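Local coordinates for beta-lactamase (Klebsiella pneumoniae, PDB 6KA5), which probably hydrolyses beta-lactam antibiotics to substituted beta-amino acids, as a serine enzyme of the class C family, and so contributes to drug resistance, at residues G122-M127 with S157-G162; F67-L72 with V343-K348. One frame throughout, in Å; residues are numbered along the deposited sequence.

Contact 1. Residues G122-M127 with S157-G162. With 1S7 ((2R)-2-{(1S)-1-methoxy-2-oxo-1-[(thiophen-2-ylacetyl)amino]ethyl}-5-methylidene-5,6-dihydro-2H-1,3-thiazine-4-carboxylic acid), chain B.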
loop_
_atom_site.group_PDB
_atom_site.type_symbol
_atom_site.label_atom_id
_atom_site.label_comp_id
_atom_site.label_asym_id
_atom_site.label_seq_id
_atom_site.Cartn_x
_atom_site.Cartn_y
_atom_site.Cartn_z
ATOM N N GLY A 122 14.053 -12.208 2.185
ATOM C CA GLY A 122 14.602 -12.456 3.508
ATOM C C GLY A 122 15.071 -11.217 4.244
ATOM O O GLY A 122 15.462 -11.323 5.421
ATOM N N LEU A 123 15.051 -10.057 3.601
ATOM C CA LEU A 123 15.358 -8.815 4.309
ATOM C C LEU A 123 14.348 -8.570 5.422
ATOM O O LEU A 123 13.170 -8.935 5.323
ATOM C CB LEU A 123 15.358 -7.628 3.332
ATOM C CG LEU A 123 16.567 -7.527 2.415
ATOM C CD1 LEU A 123 16.248 -6.601 1.217
ATOM C CD2 LEU A 123 17.776 -6.977 3.194
ATOM N N GLN A 124 14.820 -7.932 6.492
ATOM C CA GLN A 124 14.007 -7.770 7.690
ATOM C C GLN A 124 12.953 -6.685 7.493
ATOM O O GLN A 124 12.939 -5.948 6.505
ATOM C CB GLN A 124 14.892 -7.432 8.900
ATOM C CG GLN A 124 15.613 -6.072 8.764
ATOM C CD GLN A 124 16.393 -5.677 10.002
ATOM O OE1 GLN A 124 15.834 -5.572 11.091
ATOM N NE2 GLN A 124 17.676 -5.418 9.830
ATOM N N LEU A 125 12.064 -6.576 8.474
ATOM C CA LEU A 125 10.949 -5.636 8.375
ATOM C C LEU A 125 11.409 -4.188 8.302
ATOM O O LEU A 125 10.976 -3.437 7.418
ATOM C CB LEU A 125 10.006 -5.847 9.559
ATOM C CG LEU A 125 8.817 -4.898 9.670
ATOM C CD1 LEU A 125 7.966 -4.890 8.364
ATOM C CD2 LEU A 125 7.966 -5.354 10.835
ATOM N N PHE A 126 12.244 -3.759 9.249
ATOM C CA PHE A 126 12.599 -2.355 9.420
ATOM C C PHE A 126 14.030 -2.066 8.995
ATOM O O PHE A 126 14.939 -2.866 9.236
ATOM C CB PHE A 126 12.426 -1.926 10.879
ATOM C CG PHE A 126 10.999 -1.948 11.356
ATOM C CD1 PHE A 126 10.055 -1.107 10.789
ATOM C CD2 PHE A 126 10.600 -2.806 12.360
ATOM C CE1 PHE A 126 8.737 -1.118 11.221
ATOM C CE2 PHE A 126 9.286 -2.824 12.804
ATOM C CZ PHE A 126 8.349 -1.983 12.227
ATOM N N MET A 127 14.209 -0.918 8.353
ATOM C CA MET A 127 15.546 -0.405 8.086
ATOM C C MET A 127 16.289 -0.248 9.411
ATOM O O MET A 127 15.708 0.274 10.374
ATOM C CB MET A 127 15.423 0.944 7.357
ATOM C CG MET A 127 16.762 1.527 6.896
ATOM S SD MET A 127 17.427 0.599 5.515
ATOM C CE MET A 127 16.398 1.183 4.164
ATOM N N SER A 157 8.827 -6.714 4.314
ATOM C CA SER A 157 10.045 -5.907 4.450
ATOM C C SER A 157 9.904 -4.508 3.865
ATOM O O SER A 157 9.645 -4.356 2.664
ATOM C CB SER A 157 11.226 -6.624 3.775
ATOM O OG SER A 157 12.410 -5.846 3.936
ATOM N N ASN A 158 10.192 -3.482 4.684
ATOM C CA ASN A 158 10.332 -2.130 4.132
ATOM C C ASN A 158 11.592 -1.993 3.301
ATOM O O ASN A 158 11.636 -1.160 2.390
ATOM C CB ASN A 158 10.414 -1.063 5.228
ATOM C CG ASN A 158 9.120 -0.819 5.901
ATOM O OD1 ASN A 158 8.065 -1.284 5.468
ATOM N ND2 ASN A 158 9.190 -0.071 6.994
ATOM N N ILE A 159 12.644 -2.746 3.639
ATOM C CA ILE A 159 13.910 -2.604 2.927
ATOM C C ILE A 159 13.780 -3.184 1.527
ATOM O O ILE A 159 14.206 -2.573 0.542
ATOM C CB ILE A 159 15.056 -3.293 3.692
ATOM C CG1 ILE A 159 15.108 -2.849 5.150
ATOM C CG2 ILE A 159 16.402 -2.992 2.995
ATOM C CD1 ILE A 159 16.102 -3.657 6.000
ATOM N N GLY A 160 13.171 -4.364 1.414
ATOM C CA GLY A 160 12.911 -4.919 0.097
ATOM C C GLY A 160 12.055 -4.009 -0.768
ATOM O O GLY A 160 12.326 -3.836 -1.964
ATOM N N THR A 161 10.990 -3.445 -0.182
ATOM C CA THR A 161 10.140 -2.509 -0.915
ATOM C C THR A 161 10.946 -1.316 -1.389
ATOM O O THR A 161 10.781 -0.852 -2.529
ATOM C CB THR A 161 8.990 -2.053 -0.021
ATOM O OG1 THR A 161 8.315 -3.215 0.477
ATOM C CG2 THR A 161 8.013 -1.200 -0.837
ATOM N N GLY A 162 11.832 -0.813 -0.526
ATOM C CA GLY A 162 12.672 0.305 -0.910
ATOM C C GLY A 162 13.520 -0.006 -2.121
ATOM O O GLY A 162 13.600 0.794 -3.057
HETATM C C 1S7 B . 6.244 -1.169 8.661
HETATM N N 1S7 B . 4.339 0.736 8.961
HETATM O O 1S7 B . 5.128 -1.095 7.776
HETATM S S 1S7 B . 7.734 2.601 8.937
HETATM C C1 1S7 B . 3.982 -0.517 8.271
HETATM O O1 1S7 B . 4.627 1.949 7.028
HETATM S S1 1S7 B . 3.206 -3.046 8.953
HETATM C C2 1S7 B . 4.681 1.948 8.205
HETATM N N2 1S7 B . 3.761 -1.109 10.645
HETATM C C3 1S7 B . 5.055 3.229 8.965
HETATM C C4 1S7 B . 6.432 2.990 9.678
HETATM O O4 1S7 B . 1.988 0.305 7.361
HETATM C C5 1S7 B . 6.735 3.053 11.110
HETATM O O5 1S7 B . 5.048 -1.016 13.285
HETATM C C6 1S7 B . 8.295 2.715 11.309
HETATM O O6 1S7 B . 3.475 -2.271 14.235
HETATM C C7 1S7 B . 8.869 2.453 10.010
HETATM C C8 1S7 B . 3.180 -1.396 9.338
HETATM C C9 1S7 B . 2.205 -3.821 10.062
HETATM C C10 1S7 B . 2.651 -3.637 11.541
HETATM C C11 1S7 B . 2.194 -4.411 12.534
HETATM C C13 1S7 B . 3.532 -2.146 11.815
HETATM C C14 1S7 B . 3.014 -0.281 7.125
HETATM C C15 1S7 B . 4.054 -1.793 13.190
HETATM O O HOH W 1 11.856 0.784 7.895
#
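Leu125 and Ser157 bring their CA atoms within 4.0 Å where the irregular segment 122-127 passes over the start of a helix, and the backbone bond Asn158 N to Leu125 O (2.8 Å) fastens the crossing. Ser157 is the N-cap. It holds OG opposite its own N (chi1 -179°), where the hydroxyl accepts an almost straight bond from Gly160 N (3.0 Å, 177°) and a weak one from Ile159 N, while its own proton goes to Gln124 O at 2.6 Å. One oxygen thus caps the helix and holds the loop.

Ile159 points its side chain into the loop: CD1 touches CG of Gln124 at 3.7 Å, CG2 faces Leu123 CD1, and the bent Met127 chain crosses it at about a right angle. Phe126 and Asn158 run side by side, ring and amide planes 80° apart, and a water joins Asn158 ND2 to Met127 N. Both side chains touch 1S7; Phe126 CE1 lies 3.6 Å from its methoxy carbon, atom C. Asn158 OD1 bonds Lys74 NZ, as in the class C Tyr-x-Asn motif.

The loop, between helices 113-117 and 134-143, lies on the first turn of helix 158-171; Gln124 NE2 reaches Tyr140 of 134-143.

Contact 2. Residues F67-L72 with V343-K348; sequences FEVGSL and VMLANK. With 1S7 ((2R)-2-{(1S)-1-methoxy-2-oxo-1-[(thiophen-2-ylacetyl)amino]ethyl}-5-methylidene-5,6-dihydro-2H-1,3-thiazine-4-carboxylic acid), chain B.
Glu68 O and Ala346 O lie around one water, which sits 2.8 Å from the first and 3.2 Å from the second. It has more acceptors in reach than protons to give, so its bonds are probably shared among them. No direct hydrogen bond links the two segments; apart from this water, apolar side chains and the Phe67 ring against the strand's backbone make the contact.

Phe67 and Leu345 carry most of the contact. CB of Leu345 stands over one face of the ring, 3.9 Å from its centroid and 16° off the normal, a CH-pi contact displaced toward the rim, and its CD1 reaches the same ring at CD1 of Phe67. Phe67 has CG anti to its carbonyl carbon (chi1 -67°), which sends the ring across the strand above Leu345, with CE2 3.8 Å from Asn347 N, near the ring plane at its edge. The other methyl of Leu345, CD2, meets Val69 CG1 at 3.9 Å. Asn347 turns its amide elsewhere: OD1 accepts from Gly34 N and ND2 gives to Leu52 O.

Beyond Val69 the chain runs to Ser71, the nucleophile of the Ser-x-x-Lys motif, here acylated: OG is bonded to 1S7 C14 at 1.4 Å. Ser71 N makes a weak bond to the acyl oxygen O4 (2.9 Å), and Ser324 N also bonds the ligand, consistent with the oxyanion hole of this family.

Strand 67-68 is an outer strand of a three-stranded sheet, paired with 231-232, whereas 340-346 runs inside the large antiparallel sheet between 34-41 and 329-335. Leu345 also packs on Leu237 of helix 234-244 and on Ala330 of strand 329-335, so the contact joins the small sheet to the large one.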
loop_
_atom_site.group_PDB
_atom_site.type_symbol
_atom_site.label_atom_id
_atom_site.label_comp_id
_atom_site.label_asym_id
_atom_site.label_seq_id
_atom_site.Cartn_x
_atom_site.Cartn_y
_atom_site.Cartn_z
ATOM N N PHE A 67 -4.448 12.312 4.452
ATOM C CA PHE A 67 -4.049 11.377 5.485
ATOM C C PHE A 67 -2.750 10.690 5.074
ATOM O O PHE A 67 -2.551 10.400 3.892
ATOM C CB PHE A 67 -5.120 10.270 5.673
ATOM C CG PHE A 67 -6.446 10.742 6.240
ATOM C CD1 PHE A 67 -7.417 11.345 5.428
ATOM C CD2 PHE A 67 -6.722 10.539 7.594
ATOM C CE1 PHE A 67 -8.658 11.746 5.952
ATOM C CE2 PHE A 67 -7.952 10.934 8.132
ATOM C CZ PHE A 67 -8.924 11.545 7.307
ATOM N N GLU A 68 -1.910 10.365 6.055
ATOM C CA GLU A 68 -0.822 9.415 5.829
ATOM C C GLU A 68 -1.375 8.017 5.642
ATOM O O GLU A 68 -2.249 7.578 6.388
ATOM C CB GLU A 68 0.159 9.401 6.989
ATOM C CG GLU A 68 0.818 10.750 7.206
ATOM C CD GLU A 68 1.591 10.862 8.485
ATOM O OE1 GLU A 68 1.798 9.857 9.218
ATOM O OE2 GLU A 68 2.020 12.000 8.759
ATOM N N VAL A 69 -0.832 7.288 4.670
ATOM C CA VAL A 69 -1.311 5.931 4.440
ATOM C C VAL A 69 -0.268 4.865 4.711
ATOM O O VAL A 69 -0.570 3.674 4.540
ATOM C CB VAL A 69 -1.909 5.753 3.032
ATOM C CG1 VAL A 69 -3.075 6.715 2.846
ATOM C CG2 VAL A 69 -0.845 5.903 1.921
ATOM N N GLY A 70 0.938 5.236 5.140
ATOM C CA GLY A 70 1.902 4.240 5.571
ATOM C C GLY A 70 2.163 3.196 4.509
ATOM O O GLY A 70 2.418 3.509 3.329
ATOM N N SER A 71 2.079 1.942 4.936
ATOM C CA SER A 71 2.414 0.809 4.083
ATOM C C SER A 71 1.540 0.682 2.837
ATOM O O SER A 71 1.901 -0.096 1.944
ATOM C CB SER A 71 2.356 -0.487 4.908
ATOM O OG SER A 71 3.426 -0.545 5.840
ATOM N N LEU A 72 0.414 1.404 2.716
ATOM C CA LEU A 72 -0.239 1.408 1.399
ATOM C C LEU A 72 0.696 1.950 0.338
ATOM O O LEU A 72 0.526 1.659 -0.855
ATOM C CB LEU A 72 -1.514 2.257 1.356
ATOM C CG LEU A 72 -2.678 1.894 2.257
ATOM C CD1 LEU A 72 -3.908 2.663 1.764
ATOM C CD2 LEU A 72 -2.877 0.434 2.253
ATOM N N VAL A 343 -12.044 2.332 0.708
ATOM C CA VAL A 343 -10.878 2.979 1.284
ATOM C C VAL A 343 -11.290 3.473 2.660
ATOM O O VAL A 343 -12.311 4.153 2.781
ATOM C CB VAL A 343 -10.410 4.170 0.421
ATOM C CG1 VAL A 343 -9.233 4.863 1.093
ATOM C CG2 VAL A 343 -10.030 3.696 -0.994
ATOM N N MET A 344 -10.524 3.128 3.693
ATOM C CA MET A 344 -10.800 3.629 5.038
ATOM C C MET A 344 -9.547 4.319 5.550
ATOM O O MET A 344 -8.524 3.659 5.735
ATOM C CB MET A 344 -11.202 2.494 5.981
ATOM C CG MET A 344 -12.446 1.747 5.551
ATOM S SD MET A 344 -12.603 0.193 6.441
ATOM C CE MET A 344 -12.447 0.736 8.140
ATOM N N LEU A 345 -9.657 5.609 5.879
ATOM C CA LEU A 345 -8.530 6.397 6.357
ATOM C C LEU A 345 -8.851 6.973 7.729
ATOM O O LEU A 345 -9.953 7.476 7.952
ATOM C CB LEU A 345 -8.217 7.547 5.396
ATOM C CG LEU A 345 -7.912 7.135 3.950
ATOM C CD1 LEU A 345 -7.651 8.391 3.088
ATOM C CD2 LEU A 345 -6.760 6.127 3.900
ATOM N N ALA A 346 -7.887 6.898 8.653
ATOM C CA ALA A 346 -8.081 7.430 10.000
ATOM C C ALA A 346 -6.811 8.085 10.496
ATOM O O ALA A 346 -5.705 7.650 10.158
ATOM C CB ALA A 346 -8.420 6.327 11.011
ATOM N N ASN A 347 -6.975 9.120 11.322
ATOM C CA ASN A 347 -5.806 9.787 11.922
ATOM C C ASN A 347 -5.570 9.324 13.358
ATOM O O ASN A 347 -5.172 10.089 14.253
ATOM C CB ASN A 347 -5.916 11.312 11.811
ATOM C CG ASN A 347 -7.061 11.899 12.589
ATOM O OD1 ASN A 347 -7.941 11.180 13.066
ATOM N ND2 ASN A 347 -7.065 13.232 12.715
ATOM N N LYS A 348 -5.762 8.019 13.554
ATOM C CA LYS A 348 -5.229 7.276 14.680
ATOM C C LYS A 348 -4.992 5.849 14.203
ATOM O O LYS A 348 -5.770 5.318 13.401
ATOM C CB LYS A 348 -6.179 7.339 15.887
ATOM C CG LYS A 348 -5.643 6.577 17.088
ATOM C CD LYS A 348 -6.353 6.967 18.365
ATOM C CE LYS A 348 -5.557 6.514 19.556
ATOM N NZ LYS A 348 -4.452 7.491 19.792
HETATM C C 1S7 B . 6.244 -1.169 8.661
HETATM N N 1S7 B . 4.339 0.736 8.961
HETATM O O 1S7 B . 5.128 -1.095 7.776
HETATM S S 1S7 B . 7.734 2.601 8.937
HETATM C C1 1S7 B . 3.982 -0.517 8.271
HETATM O O1 1S7 B . 4.627 1.949 7.028
HETATM S S1 1S7 B . 3.206 -3.046 8.953
HETATM C C2 1S7 B . 4.681 1.948 8.205
HETATM N N2 1S7 B . 3.761 -1.109 10.645
HETATM C C3 1S7 B . 5.055 3.229 8.965
HETATM C C4 1S7 B . 6.432 2.990 9.678
HETATM O O4 1S7 B . 1.988 0.305 7.361
HETATM C C5 1S7 B . 6.735 3.053 11.110
HETATM O O5 1S7 B . 5.048 -1.016 13.285
HETATM C C6 1S7 B . 8.295 2.715 11.309
HETATM O O6 1S7 B . 3.475 -2.271 14.235
HETATM C C7 1S7 B . 8.869 2.453 10.010
HETATM C C8 1S7 B . 3.180 -1.396 9.338
HETATM C C9 1S7 B . 2.205 -3.821 10.062
HETATM C C10 1S7 B . 2.651 -3.637 11.541
HETATM C C11 1S7 B . 2.194 -4.411 12.534
HETATM C C13 1S7 B . 3.532 -2.146 11.815
HETATM C C14 1S7 B . 3.014 -0.281 7.125
HETATM C C15 1S7 B . 4.054 -1.793 13.190
HETATM O O HOH W 2 -4.888 6.935 7.188
#

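How the contacts relate
From the N terminus the chain reaches 67-72 first, which meets 343-348 only near the C terminus; contact 2 therefore closes a loop of 270 intervening residues. Inside it, 122-127 and 157-162 close the much shorter loop of contact 1, nested and not crossing. Contact 2 ties the short strand leading to the nucleophile to the large antiparallel sheet, while contact 1 fixes a loop on helix 158-171 in the helical part. Their centres are 20 Å apart and their nearest atoms about 5 Å, without touching. The acyl group 1S7 bridges them: it is bound covalently at contact 2 and lined by side chains of contact 1.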